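Local coordinates for DNA helicase RecQ (PDB 4Q48), which probably couples ATP hydrolysis to 3'-5' translocation and the unwinding of duplex DNA, this construct being its catalytic core, at residues Leu227-Glu232 against Thr335-Tyr340; Val308-Leu313 against Glu318-Glu323. All coordinates share one frame; numbering follows the deposited sequence.

In the fold
Both contacts belong to the second RecA-like helicase domain, and use the two faces of one parallel sheet: helix 222-233 packs on one face through contact 1, helix 317-324 on the opposite face through contact 2. Their strands, 334-340 and 305-310, are neighbours, joined by probable hydrogen bonds from Trp337 N to Val308 O (2.9 Å) and from His310 N to Trp337 O (2.8 Å). The contact centres lie about 13 Å apart. Zinc, held by Cys381, Cys398, Cys401 and Cys404, is about 13 Å from the side chain of Thr335 and about 11 Å from that of Tyr320. The ADP site, including Lys52 and empty in this model, belongs to the first RecA-like domain.

Contact 1. Residues Leu227-Glu232 against Thr335-Tyr340; sequences LHFIRE and TAWMVY
Phe229 of helix 222-233 lies flat on Trp337 of strand 334-340, one of the helix-on-sheet contacts of the second RecA-like domain, a parallel alpha/beta fold. The phenyl ring stacks face to face on the five-membered ring of the indole, with centroids 3.9 Å apart and planes at 13°. Each side chain has CG anti to its main-chain nitrogen (chi1 170° in Phe229, 180° in Trp337), and they overlap antiparallel, so that each CB rests over the partner's ring: Trp337 CB is 4.0 Å from the phenyl centroid, and Phe229 CB 4.1 Å from that of the five-membered ring, both CH-pi contacts. Thr335 closes the rim of the phenyl ring, its CB meeting Phe229 CZ in the ring plane at 3.8 Å, while its OG1 is hydrogen-bonded to His234 NE2. The ring of His234 in turn meets Phe229 at a steep angle, and Arg215 of strand 212-218 touches both Phe229 and Thr335. With an alanine in place of Phe229, one indole face is likely to lose its stacking partner and a gap to open beside Thr335. This close packing fades quickly around the helix: His228, Arg231 and Glu232 lie on its exposed side and do not reach the strand. On the other face of the partly exposed indole, Val339 CG1 lies 3.9 Å above the Trp337 ring plane, toward the rim of the six-membered ring. That ring runs on beyond the phenyl group, where CZ2 of Trp337 lies 4.2 Å from Phe229 CB.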
loop_
_atom_site.group_PDB
_atom_site.type_symbol
_atom_site.label_atom_id
_atom_site.label_comp_id
_atom_site.label_asym_id
_atom_site.label_seq_id
_atom_site.Cartn_x
_atom_site.Cartn_y
_atom_site.Cartn_z
ATOM N N LEU A 227 26.275 -4.246 -11.849
ATOM C CA LEU A 227 27.448 -5.029 -11.530
ATOM C C LEU A 227 28.365 -4.182 -10.685
ATOM O O LEU A 227 28.922 -4.640 -9.681
ATOM C CB LEU A 227 28.135 -5.524 -12.801
ATOM C CG LEU A 227 29.369 -6.387 -12.590
ATOM C CD1 LEU A 227 28.996 -7.548 -11.693
ATOM C CD2 LEU A 227 29.800 -6.917 -13.932
ATOM N N HIS A 228 28.529 -2.929 -11.075
ATOM C CA HIS A 228 29.377 -2.096 -10.256
ATOM C C HIS A 228 28.793 -2.041 -8.821
ATOM O O HIS A 228 29.528 -2.159 -7.845
ATOM C CB HIS A 228 29.499 -0.699 -10.821
ATOM C CG HIS A 228 30.379 0.172 -9.997
ATOM N ND1 HIS A 228 29.896 1.199 -9.218
ATOM C CD2 HIS A 228 31.719 0.148 -9.800
ATOM C CE1 HIS A 228 30.900 1.777 -8.583
ATOM N NE2 HIS A 228 32.018 1.160 -8.920
ATOM N N PHE A 229 27.467 -1.917 -8.708
ATOM C CA PHE A 229 26.793 -1.893 -7.416
ATOM C C PHE A 229 27.065 -3.177 -6.641
ATOM O O PHE A 229 27.498 -3.149 -5.493
ATOM C CB PHE A 229 25.271 -1.683 -7.620
ATOM C CG PHE A 229 24.433 -1.872 -6.372
ATOM C CD1 PHE A 229 24.611 -1.059 -5.270
ATOM C CD2 PHE A 229 23.452 -2.858 -6.326
ATOM C CE1 PHE A 229 23.845 -1.228 -4.136
ATOM C CE2 PHE A 229 22.670 -3.039 -5.181
ATOM C CZ PHE A 229 22.854 -2.221 -4.091
ATOM N N ILE A 230 26.849 -4.307 -7.295
ATOM C CA ILE A 230 27.003 -5.580 -6.635
ATOM C C ILE A 230 28.429 -5.839 -6.164
ATOM O O ILE A 230 28.630 -6.356 -5.082
ATOM C CB ILE A 230 26.540 -6.704 -7.545
ATOM C CG1 ILE A 230 25.035 -6.547 -7.789
ATOM C CG2 ILE A 230 26.876 -8.062 -6.929
ATOM C CD1 ILE A 230 24.444 -7.619 -8.627
ATOM N N ARG A 231 29.424 -5.463 -6.952
ATOM C CA ARG A 231 30.807 -5.729 -6.558
ATOM C C ARG A 231 31.300 -4.717 -5.547
ATOM O O ARG A 231 32.008 -5.054 -4.603
ATOM C CB ARG A 231 31.733 -5.732 -7.768
ATOM C CG ARG A 231 31.766 -7.080 -8.475
ATOM C CD ARG A 231 32.581 -7.040 -9.757
ATOM N NE ARG A 231 32.485 -8.308 -10.467
ATOM C CZ ARG A 231 32.874 -8.484 -11.725
ATOM N NH1 ARG A 231 33.379 -7.459 -12.418
ATOM N NH2 ARG A 231 32.736 -9.680 -12.295
ATOM N N GLU A 232 30.936 -3.462 -5.751
ATOM C CA GLU A 232 31.419 -2.429 -4.860
ATOM C C GLU A 232 30.755 -2.572 -3.484
ATOM O O GLU A 232 31.438 -2.468 -2.468
ATOM C CB GLU A 232 31.194 -1.039 -5.486
ATOM C CG GLU A 232 31.428 0.158 -4.555
ATOM C CD GLU A 232 32.857 0.260 -4.068
ATOM O OE1 GLU A 232 33.792 0.218 -4.910
ATOM O OE2 GLU A 232 33.039 0.374 -2.833
ATOM N N THR A 335 20.194 -2.709 1.008
ATOM C CA THR A 335 19.979 -1.613 0.074
ATOM C C THR A 335 18.877 -1.943 -0.912
ATOM O O THR A 335 18.841 -3.041 -1.465
ATOM C CB THR A 335 21.222 -1.301 -0.773
ATOM O OG1 THR A 335 22.421 -1.294 0.026
ATOM C CG2 THR A 335 21.011 0.014 -1.539
ATOM N N ALA A 336 17.977 -1.003 -1.144
ATOM C CA ALA A 336 17.084 -1.125 -2.274
ATOM C C ALA A 336 17.587 -0.129 -3.279
ATOM O O ALA A 336 17.694 1.056 -2.969
ATOM C CB ALA A 336 15.658 -0.870 -1.885
ATOM N N TRP A 337 17.951 -0.639 -4.457
ATOM C CA TRP A 337 18.650 0.101 -5.509
ATOM C C TRP A 337 17.852 -0.004 -6.801
ATOM O O TRP A 337 17.566 -1.120 -7.265
ATOM C CB TRP A 337 20.026 -0.496 -5.671
ATOM C CG TRP A 337 20.971 0.064 -6.686
ATOM C CD1 TRP A 337 22.027 0.893 -6.441
ATOM C CD2 TRP A 337 21.032 -0.264 -8.087
ATOM N NE1 TRP A 337 22.728 1.128 -7.608
ATOM C CE2 TRP A 337 22.138 0.432 -8.632
ATOM C CE3 TRP A 337 20.260 -1.073 -8.931
ATOM C CZ2 TRP A 337 22.482 0.356 -9.990
ATOM C CZ3 TRP A 337 20.596 -1.132 -10.287
ATOM C CH2 TRP A 337 21.710 -0.431 -10.793
ATOM N N MET A 338 17.447 1.134 -7.366
ATOM C CA MET A 338 16.658 1.133 -8.605
ATOM C C MET A 338 17.097 2.222 -9.592
ATOM O O MET A 338 17.331 3.395 -9.242
ATOM C CB MET A 338 15.160 1.280 -8.319
ATOM C CG MET A 338 14.301 1.558 -9.570
ATOM S SD MET A 338 12.499 1.563 -9.320
ATOM C CE MET A 338 12.244 3.079 -8.423
ATOM N N VAL A 339 17.185 1.810 -10.847
ATOM C CA VAL A 339 17.433 2.742 -11.921
ATOM C C VAL A 339 16.297 2.636 -12.917
ATOM O O VAL A 339 15.745 1.569 -13.167
ATOM C CB VAL A 339 18.785 2.490 -12.640
ATOM C CG1 VAL A 339 19.970 3.015 -11.810
ATOM C CG2 VAL A 339 18.926 1.013 -13.047
ATOM N N TYR A 340 15.939 3.778 -13.466
ATOM C CA TYR A 340 14.907 3.830 -14.459
ATOM C C TYR A 340 15.302 4.994 -15.351
ATOM O O TYR A 340 16.051 5.893 -14.932
ATOM C CB TYR A 340 13.526 4.025 -13.810
ATOM C CG TYR A 340 13.229 5.457 -13.428
ATOM C CD1 TYR A 340 13.858 6.060 -12.353
ATOM C CD2 TYR A 340 12.304 6.204 -14.153
ATOM C CE1 TYR A 340 13.580 7.371 -12.028
ATOM C CE2 TYR A 340 12.023 7.501 -13.831
ATOM C CZ TYR A 340 12.664 8.076 -12.788
ATOM O OH TYR A 340 12.376 9.371 -12.496
#

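Contact 2. Residues Val308-Leu313 against Glu318-Glu323; sequences VAHLDL and EGYYQE
His310 and Glu323 supply the polar link between strand 305-310 and helix 317-324: His310 NE2 donates to Glu323 OE1 at 2.6 Å, with an N-H...O angle of 170°. The acceptor lies in the imidazole plane and is approached nearly along its C-O axis. The two side chains cross at about a right angle, with the carboxylate plane turned 32° from the imidazole. Glu323 has CG beside its backbone N and is extended beyond it, while CB stays at the ring's edge, 3.8 Å from His310 CE1. The buried bond is thus likely to fix the rotation of the imidazole.

Aromatic contacts add to this grip. Tyr320 CD1 lies over one face of the imidazole, 3.9 Å from His310 CE1, the two rings being inclined at 42°; its hydroxyl is hydrogen-bonded to that of Tyr375. Tyr242 of strand 238-242 also meets the His310 ring.

A lesser van der Waals contact sets the methyl Val308 CG2 against the main-chain oxygen Glu323 O, 3.7 Å away. The axes of segments 308-310 and 318-323 approach to 10.2 Å and run roughly antiparallel, the helix being the returning limb of a beta-alpha-beta crossover that leads on to strand 334-340, the unit from which RecA-like helicase domains are built.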
loop_
_atom_site.group_PDB
_atom_site.type_symbol
_atom_site.label_atom_id
_atom_site.label_comp_id
_atom_site.label_asym_id
_atom_site.label_seq_id
_atom_site.Cartn_x
_atom_site.Cartn_y
_atom_site.Cartn_z
ATOM N N VAL A 308 17.870 -5.485 -2.930
ATOM C CA VAL A 308 16.905 -5.655 -3.996
ATOM C C VAL A 308 17.135 -4.598 -5.056
ATOM O O VAL A 308 17.056 -3.393 -4.787
ATOM C CB VAL A 308 15.468 -5.598 -3.502
ATOM C CG1 VAL A 308 14.544 -5.408 -4.669
ATOM C CG2 VAL A 308 15.127 -6.898 -2.820
ATOM N N ALA A 309 17.394 -5.073 -6.270
ATOM C CA ALA A 309 17.659 -4.226 -7.414
ATOM C C ALA A 309 16.474 -4.169 -8.359
ATOM O O ALA A 309 15.947 -5.204 -8.762
ATOM C CB ALA A 309 18.889 -4.725 -8.159
ATOM N N HIS A 310 16.091 -2.957 -8.765
ATOM C CA HIS A 310 15.072 -2.815 -9.795
ATOM C C HIS A 310 15.703 -2.262 -11.068
ATOM O O HIS A 310 16.242 -1.154 -11.072
ATOM C CB HIS A 310 13.934 -1.922 -9.307
ATOM C CG HIS A 310 12.930 -2.640 -8.454
ATOM N ND1 HIS A 310 12.994 -2.656 -7.074
ATOM C CD2 HIS A 310 11.842 -3.376 -8.790
ATOM C CE1 HIS A 310 11.983 -3.366 -6.603
ATOM N NE2 HIS A 310 11.268 -3.808 -7.623
ATOM N N LEU A 311 15.635 -3.036 -12.150
ATOM C CA LEU A 311 16.280 -2.633 -13.390
ATOM C C LEU A 311 15.221 -2.096 -14.343
ATOM O O LEU A 311 15.516 -1.664 -15.466
ATOM C CB LEU A 311 17.017 -3.821 -13.999
ATOM C CG LEU A 311 18.406 -4.034 -13.404
ATOM C CD1 LEU A 311 19.036 -5.319 -13.927
ATOM C CD2 LEU A 311 19.307 -2.856 -13.659
ATOM N N ASP A 312 13.981 -2.118 -13.866
ATOM C CA ASP A 312 12.853 -1.517 -14.557
ATOM C C ASP A 312 11.897 -0.979 -13.505
ATOM O O ASP A 312 11.991 -1.333 -12.322
ATOM C CB ASP A 312 12.101 -2.514 -15.464
ATOM C CG ASP A 312 12.969 -3.118 -16.543
ATOM O OD1 ASP A 312 13.514 -2.363 -17.381
ATOM O OD2 ASP A 312 13.071 -4.366 -16.570
ATOM N N LEU A 313 10.986 -0.112 -13.932
ATOM C CA LEU A 313 9.969 0.397 -13.035
ATOM C C LEU A 313 9.042 -0.716 -12.602
ATOM O O LEU A 313 8.588 -1.513 -13.430
ATOM C CB LEU A 313 9.180 1.506 -13.696
ATOM C CG LEU A 313 9.840 2.871 -13.678
ATOM C CD1 LEU A 313 8.907 3.861 -14.373
ATOM C CD2 LEU A 313 10.136 3.280 -12.246
ATOM N N GLU A 318 2.718 -0.117 -4.322
ATOM C CA GLU A 318 2.415 -1.337 -3.565
ATOM C C GLU A 318 3.424 -2.438 -3.896
ATOM O O GLU A 318 4.048 -3.012 -2.997
ATOM C CB GLU A 318 1.017 -1.853 -3.898
ATOM C CG GLU A 318 -0.130 -1.000 -3.451
ATOM C CD GLU A 318 -0.488 0.051 -4.487
ATOM O OE1 GLU A 318 0.404 0.453 -5.271
ATOM O OE2 GLU A 318 -1.679 0.437 -4.551
ATOM N N GLY A 319 3.610 -2.685 -5.194
ATOM C CA GLY A 319 4.548 -3.686 -5.659
ATOM C C GLY A 319 5.981 -3.376 -5.285
ATOM O O GLY A 319 6.729 -4.259 -4.872
ATOM N N TYR A 320 6.356 -2.113 -5.428
ATOM C CA TYR A 320 7.698 -1.668 -5.100
ATOM C C TYR A 320 7.976 -1.922 -3.619
ATOM O O TYR A 320 9.041 -2.430 -3.240
ATOM C CB TYR A 320 7.875 -0.192 -5.475
ATOM C CG TYR A 320 9.195 0.389 -5.047
ATOM C CD1 TYR A 320 10.362 0.127 -5.746
ATOM C CD2 TYR A 320 9.278 1.173 -3.908
ATOM C CE1 TYR A 320 11.579 0.656 -5.325
ATOM C CE2 TYR A 320 10.476 1.700 -3.487
ATOM C CZ TYR A 320 11.629 1.444 -4.193
ATOM O OH TYR A 320 12.820 1.992 -3.747
ATOM N N TYR A 321 7.018 -1.583 -2.775
ATOM C CA TYR A 321 7.184 -1.803 -1.343
ATOM C C TYR A 321 7.269 -3.297 -0.985
ATOM O O TYR A 321 8.067 -3.702 -0.128
ATOM C CB TYR A 321 6.036 -1.153 -0.578
ATOM C CG TYR A 321 6.162 -1.327 0.890
ATOM C CD1 TYR A 321 6.954 -0.463 1.644
ATOM C CD2 TYR A 321 5.538 -2.387 1.532
ATOM C CE1 TYR A 321 7.083 -0.629 3.015
ATOM C CE2 TYR A 321 5.672 -2.572 2.889
ATOM C CZ TYR A 321 6.435 -1.693 3.624
ATOM O OH TYR A 321 6.532 -1.892 4.971
ATOM N N GLN A 322 6.463 -4.131 -1.633
ATOM C CA GLN A 322 6.502 -5.538 -1.276
ATOM C C GLN A 322 7.827 -6.097 -1.792
ATOM O O GLN A 322 8.494 -6.882 -1.111
ATOM C CB GLN A 322 5.325 -6.341 -1.854
ATOM C CG GLN A 322 5.677 -7.835 -1.958
ATOM C CD GLN A 322 4.714 -8.689 -2.781
ATOM O OE1 GLN A 322 4.305 -8.310 -3.886
ATOM N NE2 GLN A 322 4.387 -9.873 -2.261
ATOM N N GLU A 323 8.236 -5.668 -2.980
ATOM C CA GLU A 323 9.453 -6.213 -3.548
ATOM C C GLU A 323 10.709 -5.779 -2.769
ATOM O O GLU A 323 11.443 -6.615 -2.292
ATOM C CB GLU A 323 9.564 -5.830 -5.014
ATOM C CG GLU A 323 8.728 -6.690 -5.909
ATOM C CD GLU A 323 8.295 -5.969 -7.173
ATOM O OE1 GLU A 323 9.037 -5.066 -7.621
ATOM O OE2 GLU A 323 7.199 -6.283 -7.703
#